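Local coordinates for hypothetical protein AF0941 (Archaeoglobus fulgidus, PDB 1YOZ) that is of unknown function but folds into an all-helical bundle and occurs here as an assembly of two copies, at residues Asn7-Arg12 / Phe36-Ser41; Ser41-Ile46 / Arg62-Leu67. One frame throughout, in Å; residues are numbered along the deposited sequence.

Contact 1. Residues Asn7-Arg12 / Phe36-Ser41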
loop_
_atom_site.group_PDB
_atom_site.type_symbol
_atom_site.label_atom_id
_atom_site.label_comp_id
_atom_site.label_asym_id
_atom_site.label_seq_id
_atom_site.Cartn_x
_atom_site.Cartn_y
_atom_site.Cartn_z
ATOM N N ASN B 7 -3.826 1.366 -7.278
ATOM C CA ASN B 7 -2.813 2.394 -7.314
ATOM C C ASN B 7 -1.878 2.045 -8.458
ATOM O O ASN B 7 -0.996 1.178 -8.322
ATOM C CB ASN B 7 -2.027 2.453 -5.969
ATOM C CG ASN B 7 -1.046 3.584 -5.917
ATOM O OD1 ASN B 7 -0.628 4.102 -6.947
ATOM N ND2 ASN B 7 -0.589 3.925 -4.706
ATOM N N SER B 8 -2.132 2.700 -9.595
ATOM C CA SER B 8 -1.443 2.459 -10.848
ATOM C C SER B 8 0.001 2.890 -10.769
ATOM O O SER B 8 0.859 2.196 -11.298
ATOM C CB SER B 8 -2.166 3.207 -11.973
ATOM O OG SER B 8 -3.440 2.571 -12.187
ATOM N N PHE B 9 0.273 3.991 -10.069
ATOM C CA PHE B 9 1.661 4.452 -9.974
ATOM C C PHE B 9 2.508 3.437 -9.224
ATOM O O PHE B 9 3.622 3.036 -9.687
ATOM C CB PHE B 9 1.790 5.827 -9.319
ATOM C CG PHE B 9 3.197 6.327 -9.256
ATOM C CD1 PHE B 9 3.751 7.024 -10.334
ATOM C CD2 PHE B 9 3.986 6.093 -8.127
ATOM C CE1 PHE B 9 5.075 7.463 -10.297
ATOM C CE2 PHE B 9 5.315 6.510 -8.084
ATOM C CZ PHE B 9 5.858 7.207 -9.158
ATOM N N LEU B 10 1.984 3.013 -8.081
ATOM C CA LEU B 10 2.664 2.005 -7.253
ATOM C C LEU B 10 2.942 0.723 -8.027
ATOM O O LEU B 10 4.058 0.218 -8.024
ATOM C CB LEU B 10 1.876 1.744 -5.958
ATOM C CG LEU B 10 2.466 0.668 -5.035
ATOM C CD1 LEU B 10 3.754 1.095 -4.385
ATOM C CD2 LEU B 10 1.410 0.326 -4.038
ATOM N N ASP B 11 1.961 0.224 -8.771
ATOM C CA ASP B 11 2.183 -1.005 -9.521
ATOM C C ASP B 11 3.196 -0.816 -10.650
ATOM O O ASP B 11 4.049 -1.678 -10.860
ATOM C CB ASP B 11 0.879 -1.562 -10.108
ATOM C CG ASP B 11 -0.058 -2.146 -9.056
ATOM O OD1 ASP B 11 0.362 -2.784 -8.050
ATOM O OD2 ASP B 11 -1.253 -1.971 -9.251
ATOM N N ARG B 12 3.054 0.256 -11.434
ATOM C CA ARG B 12 4.017 0.486 -12.537
ATOM C C ARG B 12 5.426 0.654 -12.000
ATOM O O ARG B 12 6.367 0.120 -12.561
ATOM C CB ARG B 12 3.670 1.720 -13.369
ATOM C CG ARG B 12 2.630 1.449 -14.445
ATOM C CD ARG B 12 1.891 2.711 -14.879
ATOM N NE ARG B 12 0.473 2.399 -14.910
ATOM C CZ ARG B 12 -0.235 2.058 -15.981
ATOM N NH1 ARG B 12 0.324 2.015 -17.195
ATOM N NH2 ARG B 12 -1.530 1.776 -15.824
ATOM N N PHE B 36 -0.125 12.899 -12.103
ATOM C CA PHE B 36 -1.432 13.456 -11.736
ATOM C C PHE B 36 -2.557 12.777 -12.527
ATOM O O PHE B 36 -3.521 12.281 -11.952
ATOM C CB PHE B 36 -1.405 14.973 -11.928
ATOM C CG PHE B 36 -2.436 15.740 -11.113
ATOM C CD1 PHE B 36 -2.133 17.035 -10.667
ATOM C CD2 PHE B 36 -3.695 15.209 -10.831
ATOM C CE1 PHE B 36 -3.069 17.791 -9.930
ATOM C CE2 PHE B 36 -4.639 15.945 -10.121
ATOM C CZ PHE B 36 -4.329 17.244 -9.662
ATOM N N GLU B 37 -2.427 12.664 -13.856
ATOM C CA GLU B 37 -3.483 11.991 -14.637
ATOM C C GLU B 37 -3.731 10.530 -14.244
ATOM O O GLU B 37 -4.876 10.070 -14.223
ATOM C CB GLU B 37 -3.255 12.167 -16.163
ATOM C CG GLU B 37 -4.345 11.532 -17.017
ATOM C CD GLU B 37 -3.960 11.511 -18.516
ATOM O OE1 GLU B 37 -3.332 12.516 -18.975
ATOM O OE2 GLU B 37 -4.276 10.498 -19.219
ATOM N N MET B 38 -2.668 9.809 -13.857
ATOM C CA MET B 38 -2.753 8.427 -13.390
ATOM C C MET B 38 -3.598 8.315 -12.129
ATOM O O MET B 38 -4.467 7.485 -12.062
ATOM C CB MET B 38 -1.334 7.890 -13.056
ATOM C CG MET B 38 -1.025 6.503 -13.568
ATOM S SD MET B 38 0.636 5.975 -13.188
ATOM C CE MET B 38 1.557 7.185 -13.992
ATOM N N PHE B 39 -3.323 9.149 -11.112
ATOM C CA PHE B 39 -4.185 9.163 -9.924
ATOM C C PHE B 39 -5.604 9.616 -10.239
ATOM O O PHE B 39 -6.543 9.098 -9.644
ATOM C CB PHE B 39 -3.579 9.994 -8.770
ATOM C CG PHE B 39 -2.390 9.332 -8.132
ATOM C CD1 PHE B 39 -2.569 8.383 -7.119
ATOM C CD2 PHE B 39 -1.118 9.633 -8.549
ATOM C CE1 PHE B 39 -1.476 7.762 -6.516
ATOM C CE2 PHE B 39 0.007 9.017 -7.945
ATOM C CZ PHE B 39 -0.186 8.076 -6.952
ATOM N N ARG B 40 -5.772 10.605 -11.133
ATOM C CA ARG B 40 -7.158 10.948 -11.567
ATOM C C ARG B 40 -7.852 9.722 -12.175
ATOM O O ARG B 40 -9.023 9.451 -11.848
ATOM C CB ARG B 40 -7.220 12.081 -12.618
ATOM C CG ARG B 40 -6.882 13.455 -12.144
ATOM C CD ARG B 40 -7.037 14.476 -13.312
ATOM N NE ARG B 40 -6.267 15.680 -12.995
ATOM C CZ ARG B 40 -5.124 16.046 -13.574
ATOM N NH1 ARG B 40 -4.579 15.317 -14.541
ATOM N NH2 ARG B 40 -4.534 17.174 -13.199
ATOM N N SER B 41 -7.158 8.997 -13.075
ATOM C CA SER B 41 -7.781 7.823 -13.665
ATOM C C SER B 41 -8.091 6.738 -12.659
ATOM O O SER B 41 -9.087 6.039 -12.810
ATOM C CB SER B 41 -6.983 7.206 -14.826
ATOM O OG SER B 41 -5.602 7.212 -14.559
#

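Contact 2. Residues Ser41-Ile46 / Arg62-Leu67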
loop_
_atom_site.group_PDB
_atom_site.type_symbol
_atom_site.label_atom_id
_atom_site.label_comp_id
_atom_site.label_asym_id
_atom_site.label_seq_id
_atom_site.Cartn_x
_atom_site.Cartn_y
_atom_site.Cartn_z
ATOM N N SER B 41 -7.158 8.997 -13.075
ATOM C CA SER B 41 -7.781 7.823 -13.665
ATOM C C SER B 41 -8.091 6.738 -12.659
ATOM O O SER B 41 -9.087 6.039 -12.810
ATOM C CB SER B 41 -6.983 7.206 -14.826
ATOM O OG SER B 41 -5.602 7.212 -14.559
ATOM N N ASP B 42 -7.210 6.572 -11.657
ATOM C CA ASP B 42 -7.456 5.643 -10.565
ATOM C C ASP B 42 -8.708 5.986 -9.784
ATOM O O ASP B 42 -9.514 5.094 -9.496
ATOM C CB ASP B 42 -6.262 5.621 -9.590
ATOM C CG ASP B 42 -5.099 4.782 -10.105
ATOM O OD1 ASP B 42 -5.218 4.125 -11.195
ATOM O OD2 ASP B 42 -4.065 4.771 -9.401
ATOM N N CYS B 43 -8.868 7.258 -9.407
ATOM C CA CYS B 43 -10.095 7.662 -8.671
ATOM C C CYS B 43 -11.338 7.261 -9.453
ATOM O O CYS B 43 -12.316 6.764 -8.883
ATOM C CB CYS B 43 -10.107 9.153 -8.471
ATOM S SG CYS B 43 -8.896 9.650 -7.178
ATOM N N GLU B 44 -11.290 7.526 -10.756
ATOM C CA GLU B 44 -12.433 7.181 -11.632
ATOM C C GLU B 44 -12.653 5.689 -11.671
ATOM O O GLU B 44 -13.779 5.261 -11.554
ATOM C CB GLU B 44 -12.271 7.728 -13.044
ATOM C CG GLU B 44 -13.449 7.254 -13.990
ATOM C CD GLU B 44 -13.321 7.834 -15.367
ATOM O OE1 GLU B 44 -12.270 7.540 -16.019
ATOM O OE2 GLU B 44 -14.248 8.589 -15.768
ATOM N N GLU B 45 -11.598 4.874 -11.824
ATOM C CA GLU B 45 -11.797 3.400 -11.794
ATOM C C GLU B 45 -12.448 2.968 -10.479
ATOM O O GLU B 45 -13.418 2.157 -10.448
ATOM C CB GLU B 45 -10.464 2.627 -11.998
ATOM C CG GLU B 45 -10.691 1.154 -12.029
ATOM C CD GLU B 45 -9.488 0.305 -12.507
ATOM O OE1 GLU B 45 -8.378 0.857 -12.762
ATOM O OE2 GLU B 45 -9.682 -0.935 -12.609
ATOM N N ILE B 46 -11.916 3.518 -9.376
ATOM C CA ILE B 46 -12.407 3.199 -8.034
ATOM C C ILE B 46 -13.891 3.615 -7.887
ATOM O O ILE B 46 -14.771 2.834 -7.448
ATOM C CB ILE B 46 -11.547 3.936 -6.954
ATOM C CG1 ILE B 46 -10.095 3.388 -6.972
ATOM C CG2 ILE B 46 -12.165 3.818 -5.555
ATOM C CD1 ILE B 46 -9.051 4.342 -6.413
ATOM N N ARG B 62 -11.825 2.720 1.990
ATOM C CA ARG B 62 -10.491 2.195 2.310
ATOM C C ARG B 62 -9.498 2.484 1.182
ATOM O O ARG B 62 -8.459 3.065 1.412
ATOM C CB ARG B 62 -10.648 0.698 2.568
ATOM C CG ARG B 62 -9.433 0.031 3.196
ATOM C CD ARG B 62 -8.579 -0.615 2.132
ATOM N NE ARG B 62 -7.539 -1.425 2.757
ATOM C CZ ARG B 62 -6.848 -2.382 2.144
ATOM N NH1 ARG B 62 -7.043 -2.621 0.846
ATOM N NH2 ARG B 62 -5.902 -3.035 2.831
ATOM N N ASN B 63 -9.840 2.160 -0.074
ATOM C CA ASN B 63 -8.926 2.481 -1.186
ATOM C C ASN B 63 -8.564 3.976 -1.277
ATOM O O ASN B 63 -7.417 4.342 -1.546
ATOM C CB ASN B 63 -9.547 1.981 -2.517
ATOM C CG ASN B 63 -8.540 1.866 -3.679
ATOM O OD1 ASN B 63 -8.820 1.133 -4.624
ATOM N ND2 ASN B 63 -7.394 2.567 -3.626
ATOM N N PHE B 64 -9.538 4.847 -1.076
ATOM C CA PHE B 64 -9.264 6.280 -1.201
ATOM C C PHE B 64 -8.410 6.732 -0.021
ATOM O O PHE B 64 -7.539 7.551 -0.200
ATOM C CB PHE B 64 -10.571 7.089 -1.186
ATOM C CG PHE B 64 -11.286 7.116 -2.518
ATOM C CD1 PHE B 64 -10.613 7.492 -3.671
ATOM C CD2 PHE B 64 -12.644 6.800 -2.585
ATOM C CE1 PHE B 64 -11.261 7.527 -4.883
ATOM C CE2 PHE B 64 -13.331 6.817 -3.812
ATOM C CZ PHE B 64 -12.632 7.199 -4.959
ATOM N N TYR B 65 -8.660 6.196 1.176
ATOM C CA TYR B 65 -7.791 6.518 2.341
ATOM C C TYR B 65 -6.338 6.096 2.100
ATOM O O TYR B 65 -5.393 6.867 2.289
ATOM C CB TYR B 65 -8.325 5.859 3.585
ATOM C CG TYR B 65 -7.535 6.274 4.809
ATOM C CD1 TYR B 65 -7.715 7.546 5.394
ATOM C CD2 TYR B 65 -6.658 5.388 5.405
ATOM C CE1 TYR B 65 -6.953 7.922 6.565
ATOM C CE2 TYR B 65 -5.908 5.749 6.572
ATOM C CZ TYR B 65 -6.065 6.994 7.131
ATOM O OH TYR B 65 -5.344 7.268 8.262
ATOM N N LEU B 66 -6.143 4.883 1.626
ATOM C CA LEU B 66 -4.788 4.426 1.336
ATOM C C LEU B 66 -4.168 5.230 0.195
ATOM O O LEU B 66 -2.961 5.502 0.190
ATOM C CB LEU B 66 -4.774 2.911 1.002
ATOM C CG LEU B 66 -5.142 1.827 2.043
ATOM C CD1 LEU B 66 -4.881 0.409 1.545
ATOM C CD2 LEU B 66 -4.319 2.102 3.255
ATOM N N LEU B 67 -4.970 5.588 -0.793
ATOM C CA LEU B 67 -4.443 6.277 -1.964
ATOM C C LEU B 67 -4.057 7.715 -1.581
ATOM O O LEU B 67 -3.005 8.215 -1.946
ATOM C CB LEU B 67 -5.511 6.245 -3.110
ATOM C CG LEU B 67 -4.993 6.578 -4.501
ATOM C CD1 LEU B 67 -4.129 5.468 -5.060
ATOM C CD2 LEU B 67 -6.132 6.932 -5.478
#

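Contact 1. Residues Asn7-Arg12 / Phe36-Ser41
Met38 reaches across from helix 32-51 to Phe9 and Ser8 where helix 8-18 begins, in a helix-helix packing of an all-alpha fold; the short axes run 117° apart, well away from antiparallel. Met38 has the largest share of the buried surface, followed by Phe9 and Phe39, which contribute equally. The thioether does most of the work. Its sulfur comes up against the backbone of the first helical turn, with Met38 SD 3.7 Å from Phe9 CA, while Met38 CG rests on the CB of Ser8 at 3.8 Å. A bend at chi3 turns the terminal methyl out of the line of the chain, and Met38 CE ends up at the edge of the Phe9 ring, near its plane. Arg12, exposed to solvent, lays CD (3.9 Å) and NE against Met38 SD; Arg12 NE is buried here without a polar partner in the model.

Phe39 approaches one residue further on. The tip of its ring fits between Phe9 and Asn7: Phe39 CZ is 3.8 Å from Phe9 CB, and the Asn7 amide, its plane turned 60° from the ring, brings Asn7 OD1 to 3.8 Å from Phe39 CE1, with Phe39 CZ close by. The end of the Phe9 side chain leads away from 36-41, where Leu29, Tyr70 and Leu75 touch it. Val71 and Ile105 also pack on Phe39, so the two phenylalanines belong to a larger apolar interior.

No hydrogen bond joins the two segments. The polar groups of the helix start have near partners: Ser8 OG has Asp42, Asn7 ND2 the hydroxyl of Tyr5. Asn7 is also the N-cap, its OD1 accepting from Leu10 N at 3.0 Å in a nearly straight bond (174°), with the donor above the carbonyl plane.

Contact 2. Residues Ser41-Ile46 / Arg62-Leu67
Helices 32-51 and 57-73 pack as an antiparallel pair in the helical bundle, their short axes 11.0 Å apart and 165° from parallel, and Ile46 fills much of the space between them. Its CG2 methyl sits over one face of the Phe64 ring, offset toward the rim, as a CH-pi contact 3.8 Å from the ring centroid; the nearest ring atom is Phe64 CZ, 3.5 Å from Ile46 CG2. The other branch goes to different neighbours. With CG1 anti to the carbonyl carbon (chi1 -66°), Ile46 CG1 lies 3.5 Å from Asn63 OD1, and Ile46 CD1 continues past the amide to meet Leu67 CD2 at 4.0 Å.

Cys43, one turn earlier, comes to the edge of the same ring: its SG is 3.9 Å from Phe64 CE1, a sulfur-aromatic contact. Ile109 and Val112 of helix 99-113 pack against this cysteine too, and Val112 also touches Phe64. An alanine at Ile46 would probably leave a gap over the Phe64 face and beside Leu67, giving the ring more freedom to shift.

Asn63 OD1 accepts from the backbone N of Ile6, a bond that helps hold the amide in place while the amide group itself rests against Ile46 CG1 and CD1. With every touching residue buried and no hydrogen bond between the segments, van der Waals packing holds the pair, the isoleucine against the Asn63 amide included.

In the fold
Both contacts use helix 32-51, in series along it and meeting at Ser41, with centres about 9 Å apart. Contact 2 is wholly buried and joins nearly antiparallel helices through aliphatic, ring, sulfur and amide packing; contact 1 lies nearer the centre of the chain yet is only partly buried, with an exposed arginine at its margin. They touch directly: Ser8 OG is 2.6 Å from Asp42 OD1, a probable hydrogen bond, and Leu67 CD1 packs against both Asn7 and Phe39. Both also meet the second subunit: Asp11, in segment 7-12, forms a salt bridge with Arg62 of the second subunit, and Arg62, in segment 62-67, one with Asp11 of the second subunit.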